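Local coordinates for protein erythropoietin (Homo sapiens, PDB 1EER) that acts as the hormone of red-cell production, binding and dimerising the erythropoietin receptor so that the kinase JAK2 is activated, at residues L35-V41 against I133-F138; V74-Q78 against V95-V99. The protein carries 5 engineered substitutions. Residue numbers count along the deposited sequence, not the author numbering.

Contact 1 of 2, residues L35-V41 against I133-F138; sequences LNEKITV and ITADTF. Engineered in segment 35-41: Lys38 (natural residue Asn).
Leu35 (chi1 m, chi2 t) lies over one face of the Phe138 ring, a CH-pi contact with Leu35 CD2 3.4 Å from the ring centroid and 17° off its normal. Leu35 N also donates to Asp136 O at 2.8 Å. The chain turns a corner at Asn36 (phi/psi 57/42) and Glu37, then runs extended and antiparallel to Ile133-Ala135, the short strands' axes 4.4 Å apart at 134°. Register is set by Ile39 opposite Ala135, a hydrogen-bonded pair (Ile39 N to Ala135 O 2.8 Å; Ala135 N to Ile39 O 3.0 Å), and by the non-hydrogen-bonded pair Thr40-Thr134, CA to CA 4.2 Å. Ile39 and Ala135 share one face, Thr40 and Thr134 the other. Val41 N donates to Ile133 O (2.9 Å, 172°), and Val41 CG2 meets Ile133 CG2 at 3.6 Å. Beyond a corner at Asp136, Thr137 N-caps helix 138-161, its OG1 weakly hydrogen-bonded to Lys140 N. The long crossover loops of the up-up-down-down bundle carry this ribbon, a feature best known from short-chain four-helix cytokines.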
# COMPACT_ATOMS: atom_id res chain seq x y z
N LEU A 35 -7.31 -15.74 20.43
CA LEU A 35 -6.15 -15.22 21.14
C LEU A 35 -6.23 -15.79 22.56
O LEU A 35 -5.29 -15.66 23.36
CB LEU A 35 -6.20 -13.68 21.20
CG LEU A 35 -5.86 -12.88 19.93
CD1 LEU A 35 -6.24 -11.43 20.14
CD2 LEU A 35 -4.38 -13.00 19.60
N ASN A 36 -7.36 -16.42 22.85
CA ASN A 36 -7.60 -17.03 24.15
C ASN A 36 -7.47 -16.03 25.30
O ASN A 36 -6.92 -16.35 26.35
CB ASN A 36 -6.65 -18.20 24.36
CG ASN A 36 -7.05 -19.42 23.56
OD1 ASN A 36 -6.30 -19.89 22.71
ND2 ASN A 36 -8.25 -19.93 23.83
N GLU A 37 -8.01 -14.83 25.08
CA GLU A 37 -7.99 -13.76 26.06
C GLU A 37 -8.31 -12.45 25.34
O GLU A 37 -8.21 -12.36 24.11
CB GLU A 37 -6.61 -13.67 26.74
CG GLU A 37 -5.73 -12.52 26.29
CD GLU A 37 -4.28 -12.68 26.73
OE1 GLU A 37 -3.88 -13.82 27.06
OE2 GLU A 37 -3.55 -11.67 26.75
N LYS A 38 -8.70 -11.43 26.10
CA LYS A 38 -9.02 -10.14 25.51
C LYS A 38 -7.80 -9.20 25.47
O LYS A 38 -7.33 -8.72 26.51
CB LYS A 38 -10.15 -9.46 26.30
CG LYS A 38 -11.29 -10.40 26.71
CD LYS A 38 -11.29 -10.69 28.22
CE LYS A 38 -9.88 -10.63 28.85
NZ LYS A 38 -9.20 -11.96 29.01
N ILE A 39 -7.29 -8.95 24.27
CA ILE A 39 -6.15 -8.06 24.09
C ILE A 39 -6.69 -6.66 23.80
O ILE A 39 -7.42 -6.45 22.83
CB ILE A 39 -5.26 -8.52 22.91
CG1 ILE A 39 -4.80 -9.95 23.16
CG2 ILE A 39 -4.06 -7.57 22.76
CD1 ILE A 39 -3.66 -10.40 22.26
N THR A 40 -6.33 -5.70 24.65
CA THR A 40 -6.76 -4.33 24.47
C THR A 40 -6.18 -3.76 23.17
O THR A 40 -5.01 -3.96 22.87
CB THR A 40 -6.32 -3.46 25.65
OG1 THR A 40 -6.81 -4.02 26.87
CG2 THR A 40 -6.84 -2.03 25.49
N VAL A 41 -7.00 -3.05 22.41
CA VAL A 41 -6.54 -2.48 21.14
C VAL A 41 -6.99 -1.04 21.05
O VAL A 41 -7.85 -0.60 21.81
CB VAL A 41 -7.13 -3.28 19.96
CG1 VAL A 41 -6.45 -4.64 19.87
CG2 VAL A 41 -8.63 -3.45 20.12
N ILE A 133 -11.42 -0.91 24.05
CA ILE A 133 -11.83 -1.84 23.02
C ILE A 133 -10.86 -3.01 23.10
O ILE A 133 -9.69 -2.82 23.44
CB ILE A 133 -11.73 -1.20 21.61
CG1 ILE A 133 -12.69 -0.02 21.50
CG2 ILE A 133 -12.03 -2.23 20.53
CD1 ILE A 133 -12.57 0.73 20.22
N THR A 134 -11.34 -4.21 22.81
CA THR A 134 -10.47 -5.37 22.85
C THR A 134 -10.80 -6.34 21.73
O THR A 134 -11.80 -6.18 21.03
CB THR A 134 -10.60 -6.14 24.19
OG1 THR A 134 -11.90 -6.73 24.27
CG2 THR A 134 -10.39 -5.22 25.38
N ALA A 135 -9.94 -7.33 21.57
CA ALA A 135 -10.12 -8.36 20.56
C ALA A 135 -9.71 -9.70 21.18
O ALA A 135 -8.85 -9.73 22.07
CB ALA A 135 -9.24 -8.06 19.33
N ASP A 136 -10.35 -10.78 20.75
CA ASP A 136 -10.02 -12.10 21.25
C ASP A 136 -9.74 -13.06 20.10
O ASP A 136 -9.75 -14.28 20.28
CB ASP A 136 -11.14 -12.64 22.16
CG ASP A 136 -12.51 -12.63 21.49
OD1 ASP A 136 -12.68 -13.31 20.46
OD2 ASP A 136 -13.41 -11.94 22.01
N THR A 137 -9.51 -12.51 18.92
CA THR A 137 -9.18 -13.29 17.73
C THR A 137 -8.12 -12.52 16.97
O THR A 137 -7.98 -11.30 17.12
CB THR A 137 -10.40 -13.50 16.78
OG1 THR A 137 -11.02 -12.24 16.49
CG2 THR A 137 -11.42 -14.43 17.41
N PHE A 138 -7.35 -13.23 16.14
CA PHE A 138 -6.31 -12.58 15.36
C PHE A 138 -6.96 -11.79 14.25
O PHE A 138 -6.39 -10.83 13.73
CB PHE A 138 -5.35 -13.63 14.79
CG PHE A 138 -4.24 -13.99 15.72
CD1 PHE A 138 -3.10 -13.19 15.80
CD2 PHE A 138 -4.35 -15.09 16.57
CE1 PHE A 138 -2.09 -13.48 16.71
CE2 PHE A 138 -3.35 -15.39 17.48
CZ PHE A 138 -2.22 -14.58 17.55

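Contact 2 of 2, residues V74-Q78 against V95-V99; sequences VLRGQ and VDKAV
Two helical turns pack here mainly through valines and an alanine, with Gln78 at the polar margin, a simple case of how neighbouring helices of a bundle meet. Residues 74-78 and 95-99 are both regular alpha-helix, as the bonds Gln78 N to Val74 O (2.8 Å) and Val99 N to Val95 O (2.9 Å) attest; the axes of the two short segments approach to 9.6 Å, with a signed crossing angle of -146°, roughly antiparallel. Val95 (chi1 t) opens the second segment opposite Gln78 (chi1 t, chi2 t), CA to CA 6.4 Å, and its CG1 lies 3.7 Å from Gln78 CB. Asp96 starts away from the partner helix, but its end swings back, OD1 stopping 3.8 Å from Gln78 NE2, too far for a hydrogen bond. Lys97 is out of reach of 74-78; its salt bridge is to an acidic side chain of the receptor chain. Ala98 CB takes Val74 CG1 (Val74 chi1 t) at 3.6 Å. Val99 (chi1 t) closes the register opposite Val74, again 6.4 Å between CA atoms: its CG2 touches Val74 CG1 at 3.8 Å and Gln78 OE1 at 3.9 Å, its CG1 Leu75 CD2 at 3.9 Å. Helices 56-82 and 91-111 are thus adjacent antiparallel members of the four-helix bundle, joined by a short loop; from helix 138-161, Phe138 and Phe142 pack on Val95 and Tyr145 on Ala98, while Arg76 is salt-bridged to Glu37 of strand 34-41.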
# COMPACT_ATOMS: atom_id res chain seq x y z
N VAL A 74 -0.00 -6.31 19.34
CA VAL A 74 0.64 -7.23 18.41
C VAL A 74 1.73 -8.05 19.11
O VAL A 74 1.84 -9.26 18.92
CB VAL A 74 1.21 -6.44 17.20
CG1 VAL A 74 1.69 -7.39 16.11
CG2 VAL A 74 0.15 -5.50 16.65
N LEU A 75 2.54 -7.38 19.93
CA LEU A 75 3.60 -8.07 20.66
C LEU A 75 2.98 -9.18 21.50
O LEU A 75 3.45 -10.32 21.50
CB LEU A 75 4.36 -7.08 21.53
CG LEU A 75 5.23 -6.15 20.69
CD1 LEU A 75 5.72 -4.98 21.52
CD2 LEU A 75 6.39 -6.93 20.13
N ARG A 76 1.91 -8.85 22.22
CA ARG A 76 1.23 -9.84 23.04
C ARG A 76 0.73 -10.98 22.14
O ARG A 76 0.84 -12.15 22.49
CB ARG A 76 0.05 -9.20 23.78
CG ARG A 76 0.11 -9.37 25.29
CD ARG A 76 -0.52 -10.69 25.74
NE ARG A 76 0.49 -11.72 26.00
CZ ARG A 76 0.28 -12.81 26.73
NH1 ARG A 76 -0.90 -13.04 27.27
NH2 ARG A 76 1.26 -13.69 26.91
N GLY A 77 0.20 -10.63 20.98
CA GLY A 77 -0.28 -11.65 20.07
C GLY A 77 0.84 -12.56 19.63
O GLY A 77 0.67 -13.76 19.46
N GLN A 78 2.02 -11.97 19.45
CA GLN A 78 3.18 -12.72 19.03
C GLN A 78 3.60 -13.75 20.09
O GLN A 78 3.87 -14.91 19.77
CB GLN A 78 4.34 -11.76 18.75
CG GLN A 78 5.64 -12.43 18.36
CD GLN A 78 6.78 -11.45 18.34
OE1 GLN A 78 6.86 -10.55 19.16
NE2 GLN A 78 7.69 -11.62 17.38
N VAL A 95 2.15 -11.75 11.60
CA VAL A 95 2.46 -11.18 12.91
C VAL A 95 3.90 -10.64 12.93
O VAL A 95 4.17 -9.58 13.50
CB VAL A 95 2.32 -12.24 14.02
CG1 VAL A 95 2.83 -11.69 15.34
CG2 VAL A 95 0.86 -12.67 14.16
N ASP A 96 4.81 -11.38 12.31
CA ASP A 96 6.21 -10.98 12.25
C ASP A 96 6.35 -9.71 11.42
O ASP A 96 7.16 -8.84 11.73
CB ASP A 96 7.05 -12.11 11.65
CG ASP A 96 7.35 -13.23 12.67
OD1 ASP A 96 7.19 -13.00 13.89
OD2 ASP A 96 7.73 -14.33 12.24
N LYS A 97 5.54 -9.59 10.37
CA LYS A 97 5.58 -8.38 9.55
C LYS A 97 4.98 -7.20 10.33
O LYS A 97 5.45 -6.06 10.23
CB LYS A 97 4.78 -8.60 8.26
CG LYS A 97 5.38 -9.62 7.31
CD LYS A 97 4.30 -10.25 6.46
CE LYS A 97 4.89 -10.83 5.20
NZ LYS A 97 5.67 -9.81 4.46
N ALA A 98 3.93 -7.48 11.11
CA ALA A 98 3.26 -6.46 11.91
C ALA A 98 4.19 -5.92 12.99
O ALA A 98 4.30 -4.71 13.18
CB ALA A 98 2.00 -7.06 12.55
N VAL A 99 4.86 -6.82 13.70
CA VAL A 99 5.80 -6.41 14.73
C VAL A 99 6.90 -5.59 14.07
O VAL A 99 7.30 -4.53 14.57
CB VAL A 99 6.43 -7.64 15.44
CG1 VAL A 99 7.54 -7.20 16.39
CG2 VAL A 99 5.35 -8.41 16.22

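Overall arrangement
Contact 2 is nested along the chain within the loop closed by contact 1, and the two centres lie 13 Å apart: a strand pair distant in sequence beside a helix pair nearer in sequence. Glu37 OE2 and Arg76 NH1 form a salt bridge at 3.0 Å between them. Phe138 and Ile39 pack between them as well: Phe138 CZ lies 3.6 Å from Gly77 O, Phe138 CE1 makes an apolar contact with Val95 CG2 at 4.0 Å, so the ring reaches both helices of contact 2, and Ile39 CD1 comes within 4.1 Å of Gly77 N. An erythropoietin receptor chain packs on Ile133 in contact 1, and receptor residues meet Gln78, Asp96 and Lys97 in contact 2.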